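Local coordinates for beta-lactamase-like protein (Koribacter versatilis, PDB 6B9V) that cleaves reactive FAD photoproducts as a metal-dependent diphosphatase of the PhnP family, with a metallo-beta-lactamase-like fold, at residues L52-P57 with V75-H80; A26-S31 with I232-P237; N214-A219 with Q244-I249. All blocks are in the same frame, centred on the assembly; numbering follows the deposited sequence.

Contact 1 of 3, residues L52-P57 with V75-H80. With MN (manganese (II) ion), chain D.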
loop_
_atom_site.group_PDB
_atom_site.type_symbol
_atom_site.label_atom_id
_atom_site.label_comp_id
_atom_site.label_asym_id
_atom_site.label_seq_id
_atom_site.Cartn_x
_atom_site.Cartn_y
_atom_site.Cartn_z
ATOM N N LEU A 52 -5.819 -10.033 13.258
ATOM C CA LEU A 52 -4.748 -9.370 12.530
ATOM C C LEU A 52 -4.048 -8.366 13.431
ATOM O O LEU A 52 -4.707 -7.592 14.123
ATOM C CB LEU A 52 -5.311 -8.665 11.291
ATOM C CG LEU A 52 -4.359 -7.812 10.463
ATOM C CD1 LEU A 52 -3.282 -8.678 9.831
ATOM C CD2 LEU A 52 -5.149 -7.054 9.395
ATOM N N ILE A 53 -2.719 -8.368 13.418
ATOM C CA ILE A 53 -1.982 -7.372 14.178
ATOM C C ILE A 53 -1.359 -6.420 13.179
ATOM O O ILE A 53 -0.431 -6.804 12.444
ATOM C CB ILE A 53 -0.890 -7.994 15.097
ATOM C CG1 ILE A 53 -1.526 -8.963 16.099
ATOM C CG2 ILE A 53 -0.139 -6.892 15.849
ATOM C CD1 ILE A 53 -0.530 -9.571 17.083
ATOM N N ASP A 54 -1.921 -5.204 13.156
ATOM C CA ASP A 54 -1.512 -4.062 12.309
ATOM C C ASP A 54 -1.977 -4.204 10.852
ATOM O O ASP A 54 -2.103 -5.303 10.326
ATOM C CB ASP A 54 0.014 -3.845 12.370
ATOM C CG ASP A 54 0.468 -3.259 13.712
ATOM O OD1 ASP A 54 -0.387 -2.720 14.446
ATOM O OD2 ASP A 54 1.672 -3.330 14.035
ATOM N N THR A 55 -2.256 -3.073 10.215
ATOM C CA THR A 55 -2.668 -3.076 8.818
ATOM C C THR A 55 -1.680 -2.259 8.007
ATOM O O THR A 55 -1.840 -1.044 7.879
ATOM C CB THR A 55 -4.088 -2.502 8.627
ATOM O OG1 THR A 55 -4.160 -1.197 9.206
ATOM C CG2 THR A 55 -5.137 -3.421 9.274
ATOM N N THR A 56 -0.663 -2.929 7.468
ATOM C CA THR A 56 0.430 -2.244 6.788
ATOM C C THR A 56 -0.018 -1.757 5.417
ATOM O O THR A 56 -1.026 -2.211 4.902
ATOM C CB THR A 56 1.675 -3.159 6.604
ATOM O OG1 THR A 56 1.505 -4.004 5.448
ATOM C CG2 THR A 56 1.943 -4.001 7.861
ATOM N N PRO A 57 0.729 -0.820 4.831
ATOM C CA PRO A 57 0.437 -0.421 3.452
ATOM C C PRO A 57 0.461 -1.593 2.472
ATOM O O PRO A 57 -0.060 -1.444 1.365
ATOM C CB PRO A 57 1.552 0.581 3.130
ATOM C CG PRO A 57 2.622 0.368 4.241
ATOM C CD PRO A 57 1.800 -0.003 5.428
ATOM N N VAL A 75 -5.924 -5.736 15.718
ATOM C CA VAL A 75 -5.277 -5.197 16.910
ATOM C C VAL A 75 -4.061 -4.364 16.492
ATOM O O VAL A 75 -3.255 -4.833 15.691
ATOM C CB VAL A 75 -4.837 -6.332 17.860
ATOM C CG1 VAL A 75 -4.145 -5.757 19.094
ATOM C CG2 VAL A 75 -6.042 -7.156 18.292
ATOM N N TYR A 76 -3.928 -3.148 17.023
ATOM C CA TYR A 76 -2.806 -2.280 16.659
ATOM C C TYR A 76 -1.708 -2.180 17.719
ATOM O O TYR A 76 -1.998 -2.024 18.911
ATOM C CB TYR A 76 -3.314 -0.866 16.346
ATOM C CG TYR A 76 -4.016 -0.808 15.004
ATOM C CD1 TYR A 76 -5.393 -0.974 14.915
ATOM C CD2 TYR A 76 -3.299 -0.614 13.835
ATOM C CE1 TYR A 76 -6.047 -0.937 13.681
ATOM C CE2 TYR A 76 -3.932 -0.583 12.603
ATOM C CZ TYR A 76 -5.316 -0.730 12.534
ATOM O OH TYR A 76 -5.963 -0.702 11.308
ATOM N N THR A 77 -0.450 -2.229 17.270
ATOM C CA THR A 77 0.683 -1.939 18.160
ATOM C C THR A 77 0.856 -0.421 18.382
ATOM O O THR A 77 1.079 0.031 19.517
ATOM C CB THR A 77 2.006 -2.523 17.605
ATOM O OG1 THR A 77 2.269 -1.965 16.312
ATOM C CG2 THR A 77 1.935 -4.045 17.507
ATOM N N HIS A 78 0.748 0.359 17.298
ATOM C CA HIS A 78 0.898 1.813 17.357
ATOM C C HIS A 78 0.513 2.429 16.017
ATOM O O HIS A 78 0.124 1.712 15.091
ATOM C CB HIS A 78 2.335 2.246 17.748
ATOM C CG HIS A 78 3.395 1.900 16.742
ATOM N ND1 HIS A 78 3.573 0.620 16.245
ATOM C CD2 HIS A 78 4.387 2.644 16.186
ATOM C CE1 HIS A 78 4.599 0.603 15.421
ATOM N NE2 HIS A 78 5.112 1.819 15.362
ATOM N N GLY A 79 0.645 3.749 15.920
ATOM C CA GLY A 79 0.051 4.500 14.818
ATOM C C GLY A 79 0.936 4.973 13.678
ATOM O O GLY A 79 0.483 5.756 12.830
ATOM N N HIS A 80 2.186 4.514 13.644
ATOM C CA HIS A 80 3.084 4.852 12.545
ATOM C C HIS A 80 2.547 4.340 11.210
ATOM O O HIS A 80 1.820 3.354 11.154
ATOM C CB HIS A 80 4.494 4.300 12.808
ATOM C CG HIS A 80 5.266 5.110 13.807
ATOM N ND1 HIS A 80 6.393 4.639 14.448
ATOM C CD2 HIS A 80 5.066 6.364 14.268
ATOM C CE1 HIS A 80 6.850 5.571 15.269
ATOM N NE2 HIS A 80 6.063 6.626 15.179
HETATM MN MN MN D . 7.037 2.701 14.614
#
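D54 OD2 is gripped twice: through its syn lone pair it accepts the hydroxyl of T77, with T77 OG1 at 2.7 Å, and it also accepts H83 ND1. This carboxylate sits behind the HxHxDH metal motif of the metallo-beta-lactamase fold, which runs from H78 to H83. D54 OD1 takes the T77 backbone N at 2.9 Å and 165°, so T77 is clamped by backbone and side chain together. T77 OG1 lies between the backbone N and the carbonyl carbon (chi1 59°) and also receives H78 ND1 at 2.9 Å, in the ring plane. The bond fixes the rotation of the H78 ring, whose NE2 binds the manganese at 2.2 Å; H80 ND1 is a second ligand of that ion. A threonine suits this place: one hydroxyl donates to a second-shell aspartate and accepts from a first-shell histidine. Before the motif, I53 and V75 form a parallel bridge; L52 O receives V75 N at 2.7 Å and V75 O receives D54 N at 2.9 Å. Farther on, Y76 sends its ring past D54 to T55, whose OG1 lies at the ring edge, 2.8 Å from Y76 OH in a buried hydrogen bond.

Contact 2 of 3, residues A26-S31 with I232-P237. With ZN (zinc ion), chain F.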
loop_
_atom_site.group_PDB
_atom_site.type_symbol
_atom_site.label_atom_id
_atom_site.label_comp_id
_atom_site.label_asym_id
_atom_site.label_seq_id
_atom_site.Cartn_x
_atom_site.Cartn_y
_atom_site.Cartn_z
ATOM N N ALA A 26 23.819 -5.009 -1.809
ATOM C CA ALA A 26 23.801 -6.467 -1.922
ATOM C C ALA A 26 22.461 -7.070 -1.517
ATOM O O ALA A 26 21.915 -7.901 -2.244
ATOM C CB ALA A 26 24.922 -7.086 -1.084
ATOM N N VAL A 27 21.918 -6.644 -0.380
ATOM C CA VAL A 27 20.666 -7.236 0.110
ATOM C C VAL A 27 19.476 -6.828 -0.776
ATOM O O VAL A 27 18.614 -7.662 -1.108
ATOM C CB VAL A 27 20.419 -6.856 1.594
ATOM C CG1 VAL A 27 19.046 -7.342 2.091
ATOM C CG2 VAL A 27 21.534 -7.450 2.469
ATOM N N CYS A 28 19.434 -5.566 -1.201
ATOM C CA CYS A 28 18.329 -5.134 -2.069
ATOM C C CYS A 28 18.407 -5.792 -3.448
ATOM O O CYS A 28 17.404 -5.863 -4.161
ATOM C CB CYS A 28 18.306 -3.601 -2.201
ATOM S SG CYS A 28 17.743 -2.782 -0.649
ATOM N N SER A 29 19.589 -6.280 -3.811
ATOM C CA SER A 29 19.813 -6.924 -5.102
ATOM C C SER A 29 19.691 -8.432 -4.974
ATOM O O SER A 29 19.838 -9.145 -5.952
ATOM C CB SER A 29 21.207 -6.576 -5.660
ATOM O OG SER A 29 21.348 -5.179 -5.827
ATOM N N SER A 30 19.455 -8.909 -3.758
ATOM C CA SER A 30 19.452 -10.338 -3.486
ATOM C C SER A 30 18.352 -11.063 -4.264
ATOM O O SER A 30 17.261 -10.525 -4.467
ATOM C CB SER A 30 19.259 -10.591 -1.992
ATOM O OG SER A 30 19.072 -11.974 -1.740
ATOM N N SER A 31 18.615 -12.301 -4.655
ATOM C CA SER A 31 17.566 -13.104 -5.277
ATOM C C SER A 31 17.021 -14.152 -4.317
ATOM O O SER A 31 16.193 -14.982 -4.693
ATOM C CB SER A 31 18.079 -13.767 -6.554
ATOM O OG SER A 31 18.111 -12.818 -7.604
ATOM N N ILE A 232 12.886 -5.977 9.904
ATOM C CA ILE A 232 14.262 -6.094 9.429
ATOM C C ILE A 232 14.547 -5.188 8.226
ATOM O O ILE A 232 13.750 -5.146 7.291
ATOM C CB ILE A 232 14.558 -7.547 9.033
ATOM C CG1 ILE A 232 14.432 -8.470 10.259
ATOM C CG2 ILE A 232 15.940 -7.668 8.374
ATOM C CD1 ILE A 232 14.153 -9.908 9.887
ATOM N N SER A 233 15.686 -4.493 8.257
ATOM C CA SER A 233 16.094 -3.586 7.170
ATOM C C SER A 233 17.091 -4.243 6.211
ATOM O O SER A 233 17.544 -5.367 6.447
ATOM C CB SER A 233 16.723 -2.312 7.754
ATOM O OG SER A 233 18.062 -2.568 8.159
ATOM N N HIS A 234 17.457 -3.545 5.131
ATOM C CA HIS A 234 18.420 -4.108 4.185
ATOM C C HIS A 234 19.833 -4.244 4.758
ATOM O O HIS A 234 20.743 -4.770 4.107
ATOM C CB HIS A 234 18.427 -3.292 2.863
ATOM C CG HIS A 234 18.835 -1.854 2.995
ATOM N ND1 HIS A 234 19.301 -1.085 1.949
ATOM C CD2 HIS A 234 18.912 -1.062 4.096
ATOM C CE1 HIS A 234 19.602 0.125 2.386
ATOM N NE2 HIS A 234 19.376 0.165 3.686
ATOM N N ASP A 235 20.013 -3.807 5.995
ATOM C CA ASP A 235 21.293 -3.972 6.673
ATOM C C ASP A 235 21.587 -5.433 7.014
ATOM O O ASP A 235 22.736 -5.779 7.270
ATOM C CB ASP A 235 21.325 -3.137 7.960
ATOM C CG ASP A 235 22.736 -2.851 8.438
ATOM O OD1 ASP A 235 23.534 -2.343 7.625
ATOM O OD2 ASP A 235 23.048 -3.138 9.621
ATOM N N LEU A 236 20.551 -6.275 7.045
ATOM C CA LEU A 236 20.696 -7.656 7.507
ATOM C C LEU A 236 20.363 -8.691 6.425
ATOM O O LEU A 236 19.186 -8.928 6.134
ATOM C CB LEU A 236 19.798 -7.894 8.731
ATOM C CG LEU A 236 19.975 -6.963 9.939
ATOM C CD1 LEU A 236 18.917 -7.214 11.016
ATOM C CD2 LEU A 236 21.346 -7.147 10.520
ATOM N N PRO A 237 21.395 -9.329 5.844
ATOM C CA PRO A 237 21.204 -10.403 4.853
ATOM C C PRO A 237 20.552 -11.608 5.514
ATOM O O PRO A 237 20.978 -11.976 6.608
ATOM C CB PRO A 237 22.635 -10.735 4.394
ATOM C CG PRO A 237 23.491 -9.600 4.884
ATOM C CD PRO A 237 22.821 -9.084 6.118
HETATM ZN ZN ZN F . 19.643 -1.659 0.013
#
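C28 and H234 are turned onto one zinc ion by their side-chain torsions. In C28, SG lies anti to the carbonyl carbon (chi1 -72°); in H234, CG stands between the backbone N and the carbonyl carbon (chi1 62°), and chi2 of 159° carries ND1 nearly anti to CA. The metal is then held by C28 SG at 2.3 Å and by H234 ND1 at 2.0 Å, and C23 and C25 complete a site of three cysteines and one histidine. Sharing the ion brings C28 SG to the edge of the imidazole, near its plane and 3.5 Å from H234 ND1. Cysteine and histidine suit the place because a soft thiolate and a ring nitrogen are both good zinc donors.

Beside the metal the two loops meet through V27. V27 CG2 lies 3.2 Å from H234 O and 3.8 Å from P237 CG, the valine and proline side chains crossing at about a right angle. A branched, compact valine can touch both with one methyl. Both loops are bent by type I turns, V27 to S30 and S233 to L236, and the second is reinforced by an ST turn in which S233 OG accepts D235 N.

The loop 26-31 belongs to the connection between strands 2-9 and 41-46. Segment 232-237 leaves strand 226-230, is tied by its backbone to S12 and L201, and delivers P237 to the N-cap position of helix 238-244, where a residue needs no backbone N-H for the helix.

Contact 3 of 3, residues N214-A219 with Q244-I249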
loop_
_atom_site.group_PDB
_atom_site.type_symbol
_atom_site.label_atom_id
_atom_site.label_comp_id
_atom_site.label_asym_id
_atom_site.label_seq_id
_atom_site.Cartn_x
_atom_site.Cartn_y
_atom_site.Cartn_z
ATOM N N ASN A 214 21.476 -6.307 20.478
ATOM C CA ASN A 214 20.625 -5.999 21.621
ATOM C C ASN A 214 19.474 -6.987 21.754
ATOM O O ASN A 214 19.132 -7.440 22.855
ATOM C CB ASN A 214 20.071 -4.578 21.517
ATOM C CG ASN A 214 19.390 -4.136 22.800
ATOM O OD1 ASN A 214 20.007 -4.134 23.860
ATOM N ND2 ASN A 214 18.113 -3.776 22.713
ATOM N N SER A 215 18.891 -7.339 20.615
ATOM C CA SER A 215 17.738 -8.224 20.613
ATOM C C SER A 215 18.160 -9.657 20.881
ATOM O O SER A 215 17.405 -10.423 21.468
ATOM C CB SER A 215 16.980 -8.094 19.295
ATOM O OG SER A 215 16.285 -6.853 19.303
ATOM N N VAL A 216 19.377 -10.014 20.487
ATOM C CA VAL A 216 19.937 -11.291 20.932
ATOM C C VAL A 216 20.100 -11.327 22.468
ATOM O O VAL A 216 19.771 -12.337 23.107
ATOM C CB VAL A 216 21.286 -11.589 20.249
ATOM C CG1 VAL A 216 22.017 -12.712 20.972
ATOM C CG2 VAL A 216 21.069 -11.948 18.764
ATOM N N SER A 217 20.601 -10.242 23.068
ATOM C CA SER A 217 20.708 -10.192 24.537
ATOM C C SER A 217 19.363 -10.339 25.257
ATOM O O SER A 217 19.237 -11.080 26.261
ATOM C CB SER A 217 21.363 -8.889 24.983
ATOM O OG SER A 217 22.740 -8.933 24.708
ATOM N N ILE A 218 18.370 -9.609 24.753
ATOM C CA ILE A 218 17.008 -9.727 25.267
ATOM C C ILE A 218 16.501 -11.161 25.109
ATOM O O ILE A 218 15.943 -11.747 26.049
ATOM C CB ILE A 218 16.064 -8.729 24.547
ATOM C CG1 ILE A 218 16.434 -7.292 24.945
ATOM C CG2 ILE A 218 14.590 -9.039 24.843
ATOM C CD1 ILE A 218 15.794 -6.205 24.059
ATOM N N ALA A 219 16.717 -11.735 23.927
ATOM C CA ALA A 219 16.285 -13.105 23.636
ATOM C C ALA A 219 16.896 -14.103 24.621
ATOM O O ALA A 219 16.235 -15.049 25.069
ATOM C CB ALA A 219 16.645 -13.493 22.192
ATOM N N GLN A 244 24.677 -17.314 11.448
ATOM C CA GLN A 244 25.556 -16.862 12.522
ATOM C C GLN A 244 24.878 -16.724 13.902
ATOM O O GLN A 244 25.574 -16.598 14.905
ATOM C CB GLN A 244 26.202 -15.516 12.151
ATOM C CG GLN A 244 27.417 -15.606 11.209
ATOM C CD GLN A 244 27.312 -14.681 9.996
ATOM O OE1 GLN A 244 26.940 -13.507 10.112
ATOM N NE2 GLN A 244 27.622 -15.217 8.821
ATOM N N LEU A 245 23.545 -16.750 13.959
ATOM C CA LEU A 245 22.815 -16.541 15.219
ATOM C C LEU A 245 22.823 -17.777 16.122
ATOM O O LEU A 245 23.014 -18.893 15.648
ATOM C CB LEU A 245 21.359 -16.131 14.921
ATOM C CG LEU A 245 21.156 -14.734 14.347
ATOM C CD1 LEU A 245 19.692 -14.590 13.900
ATOM C CD2 LEU A 245 21.506 -13.645 15.361
ATOM N N PRO A 246 22.613 -17.580 17.435
ATOM C CA PRO A 246 22.553 -18.720 18.357
ATOM C C PRO A 246 21.381 -19.644 18.063
ATOM O O PRO A 246 20.371 -19.182 17.528
ATOM C CB PRO A 246 22.374 -18.055 19.725
ATOM C CG PRO A 246 22.943 -16.714 19.572
ATOM C CD PRO A 246 22.645 -16.295 18.158
ATOM N N ALA A 247 21.509 -20.920 18.424
ATOM C CA ALA A 247 20.392 -21.853 18.316
ATOM C C ALA A 247 19.153 -21.266 18.981
ATOM O O ALA A 247 19.239 -20.650 20.038
ATOM C CB ALA A 247 20.745 -23.203 18.942
ATOM N N GLY A 248 18.009 -21.429 18.337
ATOM C CA GLY A 248 16.763 -20.938 18.900
ATOM C C GLY A 248 16.436 -19.490 18.579
ATOM O O GLY A 248 15.406 -18.978 19.027
ATOM N N ILE A 249 17.310 -18.832 17.818
ATOM C CA ILE A 249 17.133 -17.432 17.450
ATOM C C ILE A 249 17.319 -17.269 15.942
ATOM O O ILE A 249 18.341 -17.679 15.400
ATOM C CB ILE A 249 18.144 -16.523 18.213
ATOM C CG1 ILE A 249 17.997 -16.707 19.725
ATOM C CG2 ILE A 249 17.959 -15.073 17.845
ATOM C CD1 ILE A 249 19.007 -15.903 20.561
#
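V216 and A219, one helical turn apart, offer their methyl groups to L245, P246 and I249. The conformation of each side chain decides which methyl meets which. V216 has CG1 anti to the backbone N (chi1 165°), and its two branches are shared out: V216 CG2 meets L245 CD2 at 3.8 Å, while V216 CG1 approaches P246 CG at 4.3 Å and I249 CD1 at 4.4 Å. L245 places CG anti to its carbonyl carbon and, with chi2 at 171°, sends CD1 anti to CA, leaving CD2 as the branch that reaches V216; the two side chains cross obliquely. I249 is extended at its end (chi2 177°), and its CD1 touches A219 CB at 3.7 Å. The small alanine lets the isoleucine tip come close to the helix, whereas the bulkier valine reaches L245 and P246 with its two branches.

The contact between the segments is wholly apolar. On the loop side the shape is set by a type II beta turn from P246 to I249, closed by I249 N donating to P246 O at 3.1 Å. G248 occupies its third position, with a positive phi that crowds a side chain against the preceding carbonyl, so glycine fits there.

Helix 212-222 belongs to a beta-alpha-beta unit joining the parallel neighbours 195-199 and 226-230. V216 and I249 both also lean on F229 of strand 226-230 and A219 on T227, while the loop, arriving from helix 238-244, pairs G248 with T227 and runs into edge strand 249-251.

In the fold
Along the chain the zinc loop 26-31 comes first, then both segments of contact 1, then 214-219, 232-237 and 244-249. Contact 2 therefore spans contact 1, and its segments alternate with those of contact 3. Contact 1 joins strands 49-53 and 73-75 of one sheet; contacts 2 and 3 both border strand 226-230 of the other, and helix 238-244 runs from the end of segment 232-237 to the start of segment 244-249. Centres lie about 24 Å apart for contacts 1 and 2, about 25 Å for contacts 1 and 3, and about 19 Å for contacts 2 and 3. H231, a manganese ligand, directly precedes segment 232-237, which carries zinc ligand H234.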